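Local coordinates for protein uracil-dna glycosylase (Deinococcus radiodurans, PDB 4UQM) that belongs to the uracil-DNA glycosylase superfamily, has an alpha/beta fold built round a four-stranded parallel sheet, and is bound to DNA in this model, at residues 45-50 against 144-149; 84-89 against 150-155; 94-99 against 181-186. The protein carries 1 engineered substitution. All blocks are in the same frame, centred on the assembly; numbering follows the deposited sequence.

Contact 1: residues 45-50 against 144-149; sequences DFLRQE and VLTVRA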
loop_
_atom_site.group_PDB
_atom_site.type_symbol
_atom_site.label_atom_id
_atom_site.label_comp_id
_atom_site.label_asym_id
_atom_site.label_seq_id
_atom_site.Cartn_x
_atom_site.Cartn_y
_atom_site.Cartn_z
ATOM N N ASP A 45 2.875 -15.630 -15.281
ATOM C CA ASP A 45 3.273 -17.035 -15.472
ATOM C C ASP A 45 4.142 -17.488 -14.311
ATOM O O ASP A 45 4.020 -18.614 -13.832
ATOM C CB ASP A 45 4.045 -17.240 -16.777
ATOM C CG ASP A 45 3.165 -17.239 -17.995
ATOM O OD1 ASP A 45 1.926 -17.390 -17.902
ATOM O OD2 ASP A 45 3.750 -17.076 -19.056
ATOM N N PHE A 46 5.029 -16.609 -13.854
ATOM C CA PHE A 46 5.873 -16.955 -12.698
ATOM C C PHE A 46 5.024 -17.159 -11.450
ATOM O O PHE A 46 5.238 -18.095 -10.696
ATOM C CB PHE A 46 6.921 -15.838 -12.494
ATOM C CG PHE A 46 7.640 -15.875 -11.145
ATOM C CD1 PHE A 46 8.558 -16.872 -10.856
ATOM C CD2 PHE A 46 7.293 -14.975 -10.159
ATOM C CE1 PHE A 46 9.216 -16.879 -9.570
ATOM C CE2 PHE A 46 7.939 -14.972 -8.890
ATOM C CZ PHE A 46 8.857 -15.960 -8.633
ATOM N N LEU A 47 4.072 -16.276 -11.223
ATOM C CA LEU A 47 3.214 -16.382 -10.041
ATOM C C LEU A 47 2.342 -17.649 -10.092
ATOM O O LEU A 47 2.118 -18.250 -9.081
ATOM C CB LEU A 47 2.312 -15.136 -9.889
ATOM C CG LEU A 47 3.112 -13.882 -9.572
ATOM C CD1 LEU A 47 2.150 -12.739 -9.494
ATOM C CD2 LEU A 47 3.955 -14.020 -8.295
ATOM N N ARG A 48 1.866 -18.055 -11.268
ATOM C CA ARG A 48 1.149 -19.313 -11.356
ATOM C C ARG A 48 2.017 -20.527 -10.951
ATOM O O ARG A 48 1.594 -21.398 -10.212
ATOM C CB ARG A 48 0.576 -19.463 -12.748
ATOM C CG ARG A 48 -0.558 -18.483 -13.001
ATOM C CD ARG A 48 -0.918 -18.442 -14.480
ATOM N NE ARG A 48 -1.942 -17.439 -14.740
ATOM C CZ ARG A 48 -2.428 -17.145 -15.945
ATOM N NH1 ARG A 48 -1.994 -17.781 -17.042
ATOM N NH2 ARG A 48 -3.334 -16.179 -16.057
ATOM N N GLN A 49 3.270 -20.517 -11.374
ATOM C CA GLN A 49 4.213 -21.564 -10.959
ATOM C C GLN A 49 4.466 -21.516 -9.471
ATOM O O GLN A 49 4.493 -22.562 -8.782
ATOM C CB GLN A 49 5.547 -21.424 -11.712
ATOM C CG GLN A 49 5.593 -22.016 -13.095
ATOM C CD GLN A 49 5.641 -23.550 -13.027
ATOM O OE1 GLN A 49 5.794 -24.135 -11.956
ATOM N NE2 GLN A 49 5.471 -24.166 -14.119
ATOM N N GLU A 50 4.641 -20.302 -8.965
ATOM C CA GLU A 50 4.873 -20.151 -7.533
ATOM C C GLU A 50 3.693 -20.659 -6.687
ATOM O O GLU A 50 3.871 -21.347 -5.673
ATOM C CB GLU A 50 5.184 -18.698 -7.164
ATOM C CG GLU A 50 6.580 -18.254 -7.578
ATOM C CD GLU A 50 7.635 -18.654 -6.537
ATOM O OE1 GLU A 50 7.486 -18.259 -5.385
ATOM O OE2 GLU A 50 8.577 -19.430 -6.847
ATOM N N VAL A 144 5.777 -4.621 -4.020
ATOM C CA VAL A 144 5.637 -5.968 -4.557
ATOM C C VAL A 144 4.350 -6.494 -3.965
ATOM O O VAL A 144 4.099 -6.299 -2.761
ATOM C CB VAL A 144 6.888 -6.824 -4.153
ATOM C CG1 VAL A 144 6.666 -8.319 -4.228
ATOM C CG2 VAL A 144 8.099 -6.346 -4.951
ATOM N N LEU A 145 3.501 -7.166 -4.780
ATOM C CA LEU A 145 2.135 -7.481 -4.345
ATOM C C LEU A 145 1.855 -8.918 -3.983
ATOM O O LEU A 145 0.717 -9.281 -3.597
ATOM C CB LEU A 145 1.142 -6.984 -5.401
ATOM C CG LEU A 145 1.121 -5.448 -5.601
ATOM C CD1 LEU A 145 0.013 -5.138 -6.580
ATOM C CD2 LEU A 145 0.801 -4.689 -4.310
ATOM N N THR A 146 2.910 -9.752 -4.017
ATOM C CA THR A 146 2.799 -11.135 -3.506
ATOM C C THR A 146 4.105 -11.497 -2.790
ATOM O O THR A 146 5.130 -10.801 -2.936
ATOM C CB THR A 146 2.580 -12.133 -4.668
ATOM O OG1 THR A 146 3.600 -11.991 -5.661
ATOM C CG2 THR A 146 1.197 -11.977 -5.311
ATOM N N VAL A 147 4.068 -12.572 -2.020
ATOM C CA VAL A 147 5.234 -13.065 -1.292
ATOM C C VAL A 147 5.074 -14.541 -1.015
ATOM O O VAL A 147 3.970 -15.048 -0.854
ATOM C CB VAL A 147 5.391 -12.281 0.022
ATOM C CG1 VAL A 147 4.212 -12.494 0.971
ATOM C CG2 VAL A 147 6.709 -12.604 0.710
ATOM N N ARG A 148 6.175 -15.264 -1.037
ATOM C CA ARG A 148 6.180 -16.669 -0.603
ATOM C C ARG A 148 6.136 -16.742 0.922
ATOM O O ARG A 148 6.798 -15.941 1.629
ATOM C CB ARG A 148 7.445 -17.354 -1.145
ATOM C CG ARG A 148 7.446 -18.851 -1.134
ATOM C CD ARG A 148 8.780 -19.347 -1.673
ATOM N NE ARG A 148 9.224 -18.852 -3.009
ATOM C CZ ARG A 148 10.449 -18.957 -3.498
ATOM N NH1 ARG A 148 11.419 -19.547 -2.825
ATOM N NH2 ARG A 148 10.737 -18.501 -4.675
ATOM N N ALA A 149 5.349 -17.676 1.447
ATOM C CA ALA A 149 5.260 -17.865 2.875
ATOM C C ALA A 149 6.593 -17.913 3.560
ATOM O O ALA A 149 7.517 -18.550 3.081
ATOM C CB ALA A 149 4.462 -19.131 3.189
#
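E50 and R148 carry the ionic half of this contact. The two side chains cross at about a right angle, and OE1 of E50 takes the straightest bond, from NE of R148 at 3.0 Å with an N-H...O angle of 150°. It uses the syn lone pair, while the oxygen sits somewhat out of the guanidinium plane. NH2 of R148 adds two weak bonds, 3.3 Å to OE1 and 3.2 Å to OE2 of E50; with carboxylate and guanidinium planes 42° apart, the two groups do not pair flat. A bend in the R148 chain (chi3 -54°) brings the NE and NH2 edge of its guanidinium to the carboxylate, and Y54 makes a cation-pi contact with the arginine. OE1 is also hydrogen-bonded to H155.

The rest is packing. L47 and T146 reach toward each other tip to tip, with CD2 of L47 3.3 Å from OG1 of T146. That hydroxyl has its polar partners in H155 and W160, so the leucine methyl covers an oxygen that is already satisfied.

Together these pairs set helix 38-53 against the short two-stranded antiparallel sheet of 56-57 and 147-148, on the flank of the uracil-DNA glycosylase fold.

Contact 2: residues 84-89 against 150-155; sequences PYHGPN and AQANSH. Engineered in segment 150-155: A150 (natural residue Gly). With nucleotides of chain B.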
loop_
_atom_site.group_PDB
_atom_site.type_symbol
_atom_site.label_atom_id
_atom_site.label_comp_id
_atom_site.label_asym_id
_atom_site.label_seq_id
_atom_site.Cartn_x
_atom_site.Cartn_y
_atom_site.Cartn_z
ATOM N N PRO A 84 3.827 -7.907 0.881
ATOM C CA PRO A 84 2.774 -8.268 1.818
ATOM C C PRO A 84 3.276 -9.000 3.034
ATOM O O PRO A 84 4.350 -9.658 3.019
ATOM C CB PRO A 84 1.853 -9.179 1.007
ATOM C CG PRO A 84 2.136 -8.841 -0.411
ATOM C CD PRO A 84 3.617 -8.528 -0.430
ATOM N N TYR A 85 2.495 -9.004 4.108
ATOM C CA TYR A 85 2.817 -9.870 5.240
ATOM C C TYR A 85 2.927 -11.336 4.725
ATOM O O TYR A 85 2.169 -11.753 3.822
ATOM C CB TYR A 85 1.671 -9.930 6.252
ATOM C CG TYR A 85 1.441 -8.686 7.052
ATOM C CD1 TYR A 85 2.431 -8.141 7.866
ATOM C CD2 TYR A 85 0.199 -8.035 6.985
ATOM C CE1 TYR A 85 2.177 -6.991 8.632
ATOM C CE2 TYR A 85 -0.071 -6.942 7.777
ATOM C CZ TYR A 85 0.939 -6.402 8.571
ATOM O OH TYR A 85 0.755 -5.256 9.365
ATOM N N HIS A 86 3.813 -12.112 5.321
ATOM C CA HIS A 86 4.194 -13.408 4.776
ATOM C C HIS A 86 3.862 -14.549 5.697
ATOM O O HIS A 86 4.351 -15.694 5.503
ATOM C CB HIS A 86 5.675 -13.427 4.370
ATOM C CG HIS A 86 6.638 -13.197 5.487
ATOM N ND1 HIS A 86 7.393 -12.056 5.534
ATOM C CD2 HIS A 86 6.875 -13.861 6.643
ATOM C CE1 HIS A 86 8.105 -12.048 6.645
ATOM N NE2 HIS A 86 7.813 -13.124 7.346
ATOM N N GLY A 87 2.967 -14.310 6.654
ATOM C CA GLY A 87 2.456 -15.389 7.512
ATOM C C GLY A 87 0.991 -15.734 7.213
ATOM O O GLY A 87 0.269 -14.987 6.515
ATOM N N PRO A 88 0.508 -16.863 7.747
ATOM C CA PRO A 88 -0.822 -17.280 7.339
ATOM C C PRO A 88 -1.932 -16.323 7.812
ATOM O O PRO A 88 -1.857 -15.816 8.910
ATOM C CB PRO A 88 -0.969 -18.676 7.967
ATOM C CG PRO A 88 0.083 -18.754 9.019
ATOM C CD PRO A 88 1.207 -17.908 8.508
ATOM N N ASN A 89 -2.907 -16.117 6.945
ATOM C CA ASN A 89 -4.087 -15.308 7.197
ATOM C C ASN A 89 -3.783 -13.923 7.712
ATOM O O ASN A 89 -4.484 -13.418 8.583
ATOM C CB ASN A 89 -5.115 -16.070 8.002
ATOM C CG ASN A 89 -6.502 -15.405 8.038
ATOM O OD1 ASN A 89 -6.893 -14.609 7.167
ATOM N ND2 ASN A 89 -7.185 -15.627 9.092
ATOM N N ALA A 150 6.681 -17.238 4.692
ATOM C CA ALA A 150 7.870 -17.184 5.516
ATOM C C ALA A 150 9.097 -16.493 4.987
ATOM O O ALA A 150 10.106 -16.481 5.710
ATOM C CB ALA A 150 8.242 -18.575 6.035
ATOM N N GLN A 151 9.026 -15.852 3.807
ATOM C CA GLN A 151 10.214 -15.348 3.133
ATOM C C GLN A 151 10.021 -13.892 2.623
ATOM O O GLN A 151 9.550 -13.667 1.501
ATOM C CB GLN A 151 10.529 -16.291 1.978
ATOM C CG GLN A 151 10.907 -17.699 2.380
ATOM C CD GLN A 151 10.955 -18.726 1.218
ATOM O OE1 GLN A 151 11.474 -18.418 0.128
ATOM N NE2 GLN A 151 10.464 -19.959 1.469
ATOM N N ALA A 152 10.330 -12.900 3.466
ATOM C CA ALA A 152 10.155 -11.530 3.071
ATOM C C ALA A 152 10.912 -11.178 1.804
ATOM O O ALA A 152 12.077 -11.531 1.623
ATOM C CB ALA A 152 10.555 -10.584 4.194
ATOM N N ASN A 153 10.226 -10.446 0.944
ATOM C CA ASN A 153 10.764 -9.929 -0.323
ATOM C C ASN A 153 11.169 -11.039 -1.301
ATOM O O ASN A 153 11.914 -10.812 -2.230
ATOM C CB ASN A 153 11.934 -8.959 -0.099
ATOM C CG ASN A 153 11.697 -7.630 -0.722
ATOM O OD1 ASN A 153 10.589 -7.314 -1.104
ATOM N ND2 ASN A 153 12.732 -6.819 -0.816
ATOM N N SER A 154 10.605 -12.246 -1.105
ATOM C CA SER A 154 10.869 -13.370 -1.995
ATOM C C SER A 154 10.377 -13.202 -3.409
ATOM O O SER A 154 10.880 -13.871 -4.318
ATOM C CB SER A 154 10.291 -14.654 -1.428
ATOM O OG SER A 154 8.969 -14.503 -0.928
ATOM N N HIS A 155 9.418 -12.293 -3.622
ATOM C CA HIS A 155 8.984 -11.974 -4.981
ATOM C C HIS A 155 9.470 -10.640 -5.507
ATOM O O HIS A 155 8.961 -10.123 -6.473
ATOM C CB HIS A 155 7.464 -12.073 -5.121
ATOM C CG HIS A 155 6.965 -13.473 -5.097
ATOM N ND1 HIS A 155 5.619 -13.777 -5.202
ATOM C CD2 HIS A 155 7.604 -14.657 -4.998
ATOM C CE1 HIS A 155 5.471 -15.089 -5.195
ATOM N NE2 HIS A 155 6.658 -15.649 -5.059
ATOM P P DA B 8 7.903 -14.414 10.901
ATOM O OP1 DA B 8 7.006 -15.570 11.149
ATOM O OP2 DA B 8 8.660 -14.232 9.629
ATOM O "O5'" DA B 8 7.273 -13.033 11.388
ATOM C "C5'" DA B 8 7.923 -11.839 10.962
ATOM C "C4'" DA B 8 7.544 -10.675 11.845
ATOM O "O4'" DA B 8 8.301 -10.716 13.077
ATOM C "C3'" DA B 8 7.869 -9.339 11.190
ATOM O "O3'" DA B 8 6.899 -8.351 11.507
ATOM C "C2'" DA B 8 9.195 -8.937 11.794
ATOM C "C1'" DA B 8 9.196 -9.617 13.153
ATOM N N9 DA B 8 10.515 -10.123 13.534
ATOM C C8 DA B 8 11.138 -9.967 14.749
ATOM N N7 DA B 8 12.344 -10.477 14.791
ATOM C C5 DA B 8 12.539 -10.986 13.516
ATOM C C6 DA B 8 13.631 -11.634 12.911
ATOM N N6 DA B 8 14.770 -11.917 13.553
ATOM N N1 DA B 8 13.501 -12.020 11.623
ATOM C C2 DA B 8 12.364 -11.722 10.976
ATOM N N3 DA B 8 11.274 -11.108 11.434
ATOM C C4 DA B 8 11.427 -10.758 12.724
#
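H86 meets A150, Q151 and A152 where the GQDPYHG sequence characteristic of family 1 uracil-DNA glycosylases lies against the loop after strand 147-148. The tight part is polar at its root: A150 N donates an almost linear bond (177°) to H86 O, 2.9 Å long. With chi1 at 62°, CG of H86 sits between its backbone N and carbonyl carbon, and the imidazole lies against residues 150-152. One face of that ring has Q151 N above it, toward the rim, 3.9 Å from CG. ND1 lies 3.7 Å from CB of A152, a van der Waals contact. The same ring grips the DNA: NE2 of H86 donates to OP2 of DA8 of chain B at 2.7 Å and 163°, the phosphate oxygen lying in the plane of the ring at its edge.

The outer side is looser. The methyl of A150, an engineered residue that is glycine in the natural sequence, points away from H86 into an exposed position, and the side chain of Q151 also leaves the interface.

Farther along the loop, residues 151-154 form a type II turn in which Q151 O accepts twice, from S154 N at 3.2 Å and, in the carbonyl plane, from S154 OG at 2.6 Å.

Contact 3: residues 94-99 against 181-186; sequences LSFSVR and ILWGSY. With nucleotides of chain B.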
loop_
_atom_site.group_PDB
_atom_site.type_symbol
_atom_site.label_atom_id
_atom_site.label_comp_id
_atom_site.label_asym_id
_atom_site.label_seq_id
_atom_site.Cartn_x
_atom_site.Cartn_y
_atom_site.Cartn_z
ATOM N N LEU A 94 -4.599 -5.110 1.261
ATOM C CA LEU A 94 -4.470 -3.713 1.718
ATOM C C LEU A 94 -3.245 -3.716 2.609
ATOM O O LEU A 94 -3.228 -4.381 3.621
ATOM C CB LEU A 94 -5.681 -3.266 2.565
ATOM C CG LEU A 94 -7.054 -3.207 1.949
ATOM C CD1 LEU A 94 -8.016 -2.633 2.975
ATOM C CD2 LEU A 94 -6.973 -2.371 0.731
ATOM N N SER A 95 -2.196 -3.004 2.180
ATOM C CA SER A 95 -0.945 -3.074 2.904
ATOM C C SER A 95 -1.117 -2.750 4.379
ATOM O O SER A 95 -1.811 -1.800 4.764
ATOM C CB SER A 95 0.136 -2.224 2.265
ATOM O OG SER A 95 -0.125 -0.825 2.331
ATOM N N PHE A 96 -0.433 -3.550 5.193
ATOM C CA PHE A 96 -0.409 -3.448 6.650
ATOM C C PHE A 96 -1.646 -3.900 7.382
ATOM O O PHE A 96 -1.592 -4.077 8.611
ATOM C CB PHE A 96 0.007 -2.053 7.108
ATOM C CG PHE A 96 1.345 -1.641 6.545
ATOM C CD1 PHE A 96 2.512 -2.186 7.110
ATOM C CD2 PHE A 96 1.497 -0.855 5.417
ATOM C CE1 PHE A 96 3.745 -1.921 6.585
ATOM C CE2 PHE A 96 2.759 -0.591 4.893
ATOM C CZ PHE A 96 3.903 -1.129 5.478
ATOM N N SER A 97 -2.766 -4.100 6.672
ATOM C CA SER A 97 -4.037 -4.431 7.313
ATOM C C SER A 97 -4.153 -5.940 7.603
ATOM O O SER A 97 -3.647 -6.790 6.869
ATOM C CB SER A 97 -5.176 -4.036 6.393
ATOM O OG SER A 97 -6.462 -4.143 6.960
ATOM N N VAL A 98 -4.875 -6.267 8.660
ATOM C CA VAL A 98 -5.322 -7.633 8.886
ATOM C C VAL A 98 -6.821 -7.620 9.136
ATOM O O VAL A 98 -7.401 -6.627 9.612
ATOM C CB VAL A 98 -4.546 -8.334 10.034
ATOM C CG1 VAL A 98 -3.099 -8.507 9.653
ATOM C CG2 VAL A 98 -4.617 -7.603 11.358
ATOM N N ARG A 99 -7.435 -8.769 8.866
ATOM C CA ARG A 99 -8.887 -8.916 8.987
ATOM C C ARG A 99 -9.340 -8.890 10.434
ATOM O O ARG A 99 -8.559 -9.163 11.328
ATOM C CB ARG A 99 -9.376 -10.168 8.252
ATOM C CG ARG A 99 -9.122 -10.103 6.740
ATOM C CD ARG A 99 -10.084 -9.174 6.072
ATOM N NE ARG A 99 -9.938 -9.033 4.611
ATOM C CZ ARG A 99 -10.327 -9.902 3.677
ATOM N NH1 ARG A 99 -10.833 -11.085 3.999
ATOM N NH2 ARG A 99 -10.161 -9.595 2.389
ATOM N N ILE A 181 3.588 8.387 0.847
ATOM C CA ILE A 181 4.348 7.941 2.026
ATOM C C ILE A 181 5.078 6.658 1.650
ATOM O O ILE A 181 4.471 5.637 1.407
ATOM C CB ILE A 181 3.416 7.676 3.255
ATOM C CG1 ILE A 181 2.585 8.929 3.583
ATOM C CG2 ILE A 181 4.210 7.154 4.449
ATOM C CD1 ILE A 181 1.534 8.626 4.655
ATOM N N LEU A 182 6.424 6.755 1.601
ATOM C CA LEU A 182 7.273 5.648 1.116
ATOM C C LEU A 182 7.948 5.068 2.338
ATOM O O LEU A 182 8.845 5.706 2.939
ATOM C CB LEU A 182 8.272 6.185 0.089
ATOM C CG LEU A 182 7.633 6.989 -1.068
ATOM C CD1 LEU A 182 8.735 7.438 -2.041
ATOM C CD2 LEU A 182 6.552 6.189 -1.785
ATOM N N TRP A 183 7.542 3.848 2.704
ATOM C CA TRP A 183 8.070 3.167 3.871
ATOM C C TRP A 183 9.001 2.043 3.467
ATOM O O TRP A 183 8.531 0.981 3.037
ATOM C CB TRP A 183 6.925 2.573 4.717
ATOM C CG TRP A 183 6.210 3.668 5.546
ATOM C CD1 TRP A 183 6.694 4.899 5.912
ATOM C CD2 TRP A 183 4.918 3.551 6.139
ATOM N NE1 TRP A 183 5.768 5.562 6.717
ATOM C CE2 TRP A 183 4.670 4.739 6.855
ATOM C CE3 TRP A 183 3.949 2.554 6.151
ATOM C CZ2 TRP A 183 3.463 4.917 7.555
ATOM C CZ3 TRP A 183 2.774 2.758 6.830
ATOM C CH2 TRP A 183 2.541 3.923 7.486
ATOM N N GLY A 184 10.296 2.270 3.663
ATOM C CA GLY A 184 11.324 1.276 3.410
ATOM C C GLY A 184 12.122 1.536 2.150
ATOM O O GLY A 184 11.699 2.263 1.228
ATOM N N SER A 185 13.276 0.880 2.085
ATOM C CA SER A 185 14.188 1.117 0.986
ATOM C C SER A 185 13.587 0.736 -0.375
ATOM O O SER A 185 13.825 1.404 -1.382
ATOM C CB SER A 185 15.479 0.362 1.221
ATOM O OG SER A 185 16.124 0.827 2.418
ATOM N N TYR A 186 12.858 -0.374 -0.409
ATOM C CA TYR A 186 12.287 -0.805 -1.710
ATOM C C TYR A 186 11.179 0.149 -2.187
ATOM O O TYR A 186 11.177 0.557 -3.374
ATOM C CB TYR A 186 11.805 -2.266 -1.635
ATOM C CG TYR A 186 13.002 -3.210 -1.608
ATOM C CD1 TYR A 186 13.642 -3.554 -0.426
ATOM C CD2 TYR A 186 13.595 -3.656 -2.798
ATOM C CE1 TYR A 186 14.753 -4.336 -0.420
ATOM C CE2 TYR A 186 14.726 -4.417 -2.809
ATOM C CZ TYR A 186 15.330 -4.733 -1.615
ATOM O OH TYR A 186 16.474 -5.501 -1.596
ATOM P P DT B 11 14.009 -0.682 5.419
ATOM O OP1 DT B 11 13.402 0.609 5.798
ATOM O OP2 DT B 11 13.937 -1.117 3.992
ATOM O "O5'" DT B 11 15.572 -0.591 5.783
ATOM C "C5'" DT B 11 15.971 0.249 6.888
ATOM C "C4'" DT B 11 17.483 0.292 6.874
ATOM O "O4'" DT B 11 18.013 -0.998 7.291
ATOM C "C3'" DT B 11 18.072 0.573 5.489
ATOM O "O3'" DT B 11 19.320 1.219 5.708
ATOM C "C2'" DT B 11 18.531 -0.791 5.022
ATOM C "C1'" DT B 11 18.970 -1.391 6.359
ATOM N N1 DT B 11 19.139 -2.850 6.411
ATOM C C2 DT B 11 20.191 -3.335 7.158
ATOM O O2 DT B 11 20.899 -2.621 7.844
ATOM N N3 DT B 11 20.342 -4.694 7.113
ATOM C C4 DT B 11 19.567 -5.599 6.398
ATOM O O4 DT B 11 19.803 -6.797 6.467
ATOM C C5 DT B 11 18.497 -5.022 5.632
ATOM C C7 DT B 11 17.606 -5.928 4.836
ATOM C C6 DT B 11 18.333 -3.696 5.676
#
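F96 and W183 meet in a buried aromatic cluster beside the C-terminal end of the parallel sheet, where uracil-DNA glycosylases of this family have their central pocket; the place of F96 is consistent with that pocket's wall. The pair is T-shaped. The six-membered ring of W183 presents its edge to one face of F96, with centroids 5.3 Å apart and planes at 79°. CE3 of W183 does most of the touching, 3.6 Å from CE2 and 3.7 Å from CZ of F96. CZ3 of W183 stands over the same phenyl face, displaced toward the rim, 3.9 Å from CE2 of F96.

A type II turn holds the phenylalanine out. It runs from L94 to S97, closed by S97 N to L94 O at 3.1 Å, and F96 takes its third position, with left-handed backbone angles. Its CG lies anti to the carbonyl carbon (chi1 -56°), which aims the ring at the sheet; H206 and P207 also pack on it. The tryptophan belongs to strand 179-183, an inner strand of the alpha/beta fold, lying between 77-81 and 200-204. Within that strand I181 sets CG2 over a face of the indole, I79 of the adjoining strand touches it, and F215 makes a further edge-to-face pair.

Just past W183 the chain turns through G184, whose backbone angles are such that a beta carbon would collide with the carbonyl oxygen of W183, and meets the DNA. S185 N donates a nearly straight bond, 175°, to OP2 of DT11 of chain B at 2.8 Å. CA of G184 comes within 3.2 Å of OP1 of that nucleotide.

How the contacts relate
Contact 3 is the buried one, its centre about 5 Å from the centre of the chain, and it is purely aromatic between its segments. The centres of contacts 1 and 2 lie about 17 and 15 Å from the centre of the chain; both are only partly buried and rely on a salt bridge and a backbone hydrogen bond, respectively. Contacts 1 and 2 share one run of chain, 144-155, and H155 bridges them. Contacts 2 and 3 share the long loop between strand 77-81 and helix 106-118, tied by a probable bond from Y85 OH to F96 O. The chemistry thus passes from charged and hydrogen-bonded groups near the edge to stacked rings in the core.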